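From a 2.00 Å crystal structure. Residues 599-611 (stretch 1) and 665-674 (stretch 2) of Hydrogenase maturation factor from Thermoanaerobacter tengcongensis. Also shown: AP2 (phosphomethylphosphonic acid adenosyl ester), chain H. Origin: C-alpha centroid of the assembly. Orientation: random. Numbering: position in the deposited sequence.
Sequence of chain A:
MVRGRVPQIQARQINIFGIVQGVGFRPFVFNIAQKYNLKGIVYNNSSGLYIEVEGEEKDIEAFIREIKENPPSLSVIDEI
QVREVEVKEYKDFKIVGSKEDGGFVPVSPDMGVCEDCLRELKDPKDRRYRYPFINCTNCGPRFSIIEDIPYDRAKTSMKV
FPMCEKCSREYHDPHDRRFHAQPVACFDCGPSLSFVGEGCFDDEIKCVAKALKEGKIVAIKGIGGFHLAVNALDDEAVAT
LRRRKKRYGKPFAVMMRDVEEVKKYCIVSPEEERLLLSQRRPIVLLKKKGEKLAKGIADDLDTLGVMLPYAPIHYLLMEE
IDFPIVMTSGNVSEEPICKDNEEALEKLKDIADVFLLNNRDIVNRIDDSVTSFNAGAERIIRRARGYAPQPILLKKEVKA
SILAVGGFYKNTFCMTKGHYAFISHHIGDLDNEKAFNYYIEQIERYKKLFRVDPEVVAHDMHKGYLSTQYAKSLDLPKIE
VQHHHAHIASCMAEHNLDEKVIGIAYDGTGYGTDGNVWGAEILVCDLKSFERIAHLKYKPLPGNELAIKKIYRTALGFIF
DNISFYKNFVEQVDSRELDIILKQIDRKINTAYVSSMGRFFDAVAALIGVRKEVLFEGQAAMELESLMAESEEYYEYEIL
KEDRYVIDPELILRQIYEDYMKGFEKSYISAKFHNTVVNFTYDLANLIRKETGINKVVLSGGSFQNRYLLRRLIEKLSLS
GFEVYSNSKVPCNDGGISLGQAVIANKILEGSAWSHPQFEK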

# COMPACT_ATOMS: atom_id res chain seq x y z
N ARG A 599 0.87 -19.55 11.84
CA ARG A 599 1.28 -20.29 13.03
C ARG A 599 2.11 -21.51 12.66
O ARG A 599 3.03 -21.88 13.39
CB ARG A 599 0.07 -20.71 13.90
CG ARG A 599 -0.82 -19.55 14.45
CD ARG A 599 -0.13 -18.57 15.42
NE ARG A 599 0.87 -17.75 14.74
CZ ARG A 599 0.61 -16.61 14.09
NH1 ARG A 599 -0.63 -16.12 14.04
NH2 ARG A 599 1.60 -15.97 13.48
N PHE A 600 1.77 -22.15 11.53
CA PHE A 600 2.59 -23.27 11.01
C PHE A 600 4.04 -22.80 10.82
O PHE A 600 4.99 -23.44 11.32
CB PHE A 600 1.98 -23.82 9.70
CG PHE A 600 2.44 -25.21 9.30
CD1 PHE A 600 3.36 -25.94 10.06
CD2 PHE A 600 1.98 -25.77 8.10
CE1 PHE A 600 3.78 -27.23 9.66
CE2 PHE A 600 2.40 -27.05 7.69
CZ PHE A 600 3.31 -27.78 8.48
N PHE A 601 4.21 -21.67 10.12
CA PHE A 601 5.54 -21.07 9.97
C PHE A 601 6.21 -20.79 11.32
O PHE A 601 7.38 -21.12 11.50
CB PHE A 601 5.49 -19.78 9.14
CG PHE A 601 5.73 -20.01 7.67
CD1 PHE A 601 6.90 -19.54 7.06
CD2 PHE A 601 4.78 -20.68 6.89
CE1 PHE A 601 7.13 -19.75 5.69
CE2 PHE A 601 5.00 -20.89 5.51
CZ PHE A 601 6.18 -20.43 4.92
N ASP A 602 5.46 -20.22 12.27
CA ASP A 602 6.04 -19.92 13.60
C ASP A 602 6.48 -21.20 14.33
O ASP A 602 7.53 -21.22 14.98
CB ASP A 602 5.07 -19.13 14.48
CG ASP A 602 4.92 -17.68 14.04
OD1 ASP A 602 5.72 -17.20 13.20
OD2 ASP A 602 3.99 -17.01 14.55
N ALA A 603 5.67 -22.26 14.22
CA ALA A 603 6.01 -23.56 14.82
C ALA A 603 7.34 -24.12 14.28
O ALA A 603 8.19 -24.61 15.03
CB ALA A 603 4.86 -24.56 14.62
N VAL A 604 7.49 -24.07 12.95
CA VAL A 604 8.75 -24.49 12.31
C VAL A 604 9.93 -23.66 12.78
O VAL A 604 10.98 -24.21 13.14
CB VAL A 604 8.66 -24.42 10.76
CG1 VAL A 604 10.03 -24.73 10.11
CG2 VAL A 604 7.57 -25.38 10.25
N ALA A 605 9.77 -22.33 12.78
CA ALA A 605 10.88 -21.44 13.16
C ALA A 605 11.38 -21.73 14.59
O ALA A 605 12.59 -21.78 14.85
CB ALA A 605 10.50 -19.98 13.00
N ALA A 606 10.43 -21.94 15.50
CA ALA A 606 10.73 -22.26 16.91
C ALA A 606 11.41 -23.62 17.05
O ALA A 606 12.38 -23.77 17.79
CB ALA A 606 9.45 -22.21 17.76
N LEU A 607 10.89 -24.61 16.32
CA LEU A 607 11.37 -25.98 16.41
C LEU A 607 12.78 -26.12 15.91
O LEU A 607 13.55 -26.90 16.47
CB LEU A 607 10.45 -26.94 15.65
CG LEU A 607 9.21 -27.37 16.44
CD1 LEU A 607 8.20 -28.07 15.52
CD2 LEU A 607 9.60 -28.28 17.61
N ILE A 608 13.13 -25.39 14.85
CA ILE A 608 14.51 -25.48 14.35
C ILE A 608 15.41 -24.37 14.90
O ILE A 608 16.52 -24.15 14.41
CB ILE A 608 14.59 -25.64 12.82
CG1 ILE A 608 14.15 -24.36 12.09
CG2 ILE A 608 13.71 -26.84 12.38
CD1 ILE A 608 14.40 -24.41 10.59
N GLY A 609 14.93 -23.69 15.93
CA GLY A 609 15.75 -22.72 16.66
C GLY A 609 16.10 -21.45 15.91
O GLY A 609 17.14 -20.84 16.18
N VAL A 610 15.24 -21.02 15.01
CA VAL A 610 15.40 -19.74 14.35
C VAL A 610 15.21 -18.62 15.35
O VAL A 610 15.99 -17.74 15.44
CB VAL A 610 14.43 -19.59 13.19
CG1 VAL A 610 14.40 -18.19 12.64
CG2 VAL A 610 14.78 -20.52 12.12
N ARG A 611 14.15 -18.69 16.11
CA ARG A 611 13.78 -17.76 17.18
C ARG A 611 12.84 -18.49 18.14
O ARG A 611 12.13 -19.39 17.74
CB ARG A 611 13.05 -16.53 16.59
CG ARG A 611 13.99 -15.37 16.29
CD ARG A 611 13.24 -14.12 15.82
NE ARG A 611 14.18 -12.99 15.77
CZ ARG A 611 14.25 -12.03 16.69
NH1 ARG A 611 13.44 -12.05 17.74
NH2 ARG A 611 15.13 -11.05 16.55
N GLU A 665 21.17 -28.38 7.87
CA GLU A 665 21.21 -26.93 7.89
C GLU A 665 19.79 -26.39 7.94
O GLU A 665 18.90 -26.94 7.29
CB GLU A 665 21.92 -26.39 6.64
CG GLU A 665 23.34 -26.95 6.39
CD GLU A 665 23.37 -28.27 5.57
OE1 GLU A 665 24.40 -28.53 4.91
OE2 GLU A 665 22.38 -29.04 5.59
N LYS A 666 19.59 -25.31 8.70
CA LYS A 666 18.31 -24.61 8.78
C LYS A 666 17.80 -24.15 7.41
O LYS A 666 16.60 -24.20 7.14
CB LYS A 666 18.41 -23.40 9.72
CG LYS A 666 18.47 -23.76 11.21
CD LYS A 666 18.00 -22.56 12.06
CE LYS A 666 19.14 -21.94 12.83
NZ LYS A 666 19.49 -22.78 14.02
N SER A 667 18.73 -23.70 6.56
CA SER A 667 18.45 -23.25 5.20
C SER A 667 17.80 -24.35 4.36
O SER A 667 16.83 -24.10 3.64
CB SER A 667 19.74 -22.77 4.51
OG SER A 667 20.66 -23.85 4.40
N TYR A 668 18.34 -25.56 4.47
CA TYR A 668 17.84 -26.73 3.77
C TYR A 668 16.48 -27.18 4.30
O TYR A 668 15.58 -27.47 3.52
CB TYR A 668 18.88 -27.86 3.88
CG TYR A 668 18.52 -29.14 3.18
CD1 TYR A 668 18.51 -29.22 1.78
CD2 TYR A 668 18.23 -30.29 3.91
CE1 TYR A 668 18.20 -30.40 1.13
CE2 TYR A 668 17.93 -31.48 3.27
CZ TYR A 668 17.92 -31.53 1.88
OH TYR A 668 17.61 -32.73 1.24
N ILE A 669 16.32 -27.21 5.61
CA ILE A 669 15.03 -27.55 6.23
C ILE A 669 13.94 -26.55 5.83
O ILE A 669 12.80 -26.92 5.54
CB ILE A 669 15.17 -27.60 7.76
CG1 ILE A 669 16.08 -28.77 8.17
CG2 ILE A 669 13.79 -27.72 8.42
CD1 ILE A 669 16.42 -28.79 9.65
N SER A 670 14.29 -25.28 5.80
CA SER A 670 13.32 -24.25 5.42
C SER A 670 12.86 -24.45 3.98
O SER A 670 11.67 -24.38 3.68
CB SER A 670 13.93 -22.86 5.58
OG SER A 670 12.97 -21.88 5.22
N ALA A 671 13.82 -24.71 3.09
CA ALA A 671 13.50 -24.95 1.69
C ALA A 671 12.55 -26.14 1.55
O ALA A 671 11.55 -26.06 0.84
CB ALA A 671 14.78 -25.15 0.86
N LYS A 672 12.86 -27.23 2.25
CA LYS A 672 12.02 -28.44 2.23
C LYS A 672 10.61 -28.15 2.75
O LYS A 672 9.61 -28.68 2.23
CB LYS A 672 12.67 -29.55 3.07
CG LYS A 672 13.92 -30.21 2.45
CD LYS A 672 14.46 -31.34 3.35
CE LYS A 672 13.63 -32.62 3.24
NZ LYS A 672 14.25 -33.72 4.03
N PHE A 673 10.53 -27.36 3.81
CA PHE A 673 9.24 -26.96 4.36
C PHE A 673 8.43 -26.11 3.36
O PHE A 673 7.24 -26.37 3.16
CB PHE A 673 9.40 -26.26 5.72
CG PHE A 673 8.17 -25.55 6.19
CD1 PHE A 673 7.01 -26.27 6.51
CD2 PHE A 673 8.15 -24.16 6.30
CE1 PHE A 673 5.84 -25.61 6.92
CE2 PHE A 673 6.99 -23.49 6.72
CZ PHE A 673 5.84 -24.21 7.03
N HIS A 674 9.06 -25.09 2.76
CA HIS A 674 8.37 -24.23 1.77
C HIS A 674 7.84 -25.10 0.62
O HIS A 674 6.69 -24.96 0.20
CB HIS A 674 9.30 -23.15 1.22
CG HIS A 674 9.48 -21.96 2.11
ND1 HIS A 674 10.31 -21.96 3.21
CD2 HIS A 674 8.95 -20.71 2.04
CE1 HIS A 674 10.28 -20.77 3.78
NE2 HIS A 674 9.47 -19.99 3.09
PB AP2 H . -4.14 -11.91 9.71
O1B AP2 H . -3.18 -13.06 9.86
O2B AP2 H . -5.26 -12.09 8.74
O3B AP2 H . -4.54 -11.32 11.04
C3A AP2 H . -3.08 -10.63 8.98
PA AP2 H . -2.50 -10.97 7.29
O1A AP2 H . -1.89 -9.63 6.93
O2A AP2 H . -3.51 -11.61 6.36
O5' AP2 H . -1.34 -12.08 7.48
C5' AP2 H . -0.13 -11.67 8.11
C4' AP2 H . 0.58 -12.95 8.47
O4' AP2 H . 1.12 -13.55 7.29
C3' AP2 H . 1.78 -12.71 9.37
O3' AP2 H . 1.37 -12.52 10.73
C2' AP2 H . 2.55 -13.99 9.13
O2' AP2 H . 1.97 -14.99 9.98
C1' AP2 H . 2.29 -14.30 7.65
N9 AP2 H . 3.50 -13.87 6.90
C8 AP2 H . 3.99 -12.61 6.76
N7 AP2 H . 5.15 -12.60 6.04
C5 AP2 H . 5.42 -13.87 5.70
C6 AP2 H . 6.49 -14.57 4.95
N6 AP2 H . 7.52 -13.89 4.39
N1 AP2 H . 6.40 -15.93 4.85
C2 AP2 H . 5.37 -16.63 5.37
N3 AP2 H . 4.37 -16.05 6.08
C4 AP2 H . 4.35 -14.71 6.27
O HOH W 1 19.53 -22.04 17.33

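Two helices, 599-607 and 666-674, lie side by side and run in nearly opposite directions. Their axes make an angle of 158° and come within 11.4 Å of each other. That spacing leaves room for large side chains between them. The backbones are nearer at one end, where the CA atoms of Ile-608 and Lys-666 are 6.8 Å apart.

Phe-673 covers the most surface. Its edge points toward the faces of two rings, Phe-600 and Phe-601. Such edge-to-face pairs set the slightly positive ring hydrogens against the electron-rich face of a neighbor. The closest atoms are Phe-673 CE1 and Phe-600 CZ at 3.7 Å, and Phe-673 CE2 and Phe-601 CE2 at 3.5 Å. One face of Phe-673 receives a methyl group: Val-604 CG2 sits 3.7 Å from the ring centroid, almost on the ring normal, in a CH-pi contact.

Phe-601 carries the cluster further. Its edge meets the face of His-674, with Phe-601 CE1 3.5 Å from His-674 NE2. The imidazole is held by its own helix, since His-674 ND1 donates to Ser-670 O at 2.8 Å. The face of Phe-601 opposite Phe-673 lies against the nucleotide analog AP2, with Phe-601 CE1 3.6 Å from AP2 C2.

Ile-608 and Lys-666 close the other end. Ile-608 is the first residue to leave helical geometry. Ile-608 CD1 makes apolar contact with Ile-669 CG2 at 4.0 Å. The aliphatic part of Lys-666 packs beside it, and Lys-666 CD lies 3.8 Å from Val-610 CG2. The ammonium group gives a weak hydrogen bond, Lys-666 NZ to Ile-608 O at 3.3 Å. A water O donates to Gly-609 O at 2.9 Å and weakly accepts from Lys-666 NZ at 3.4 Å. Polar contacts are thus few, and apolar and aromatic packing dominates.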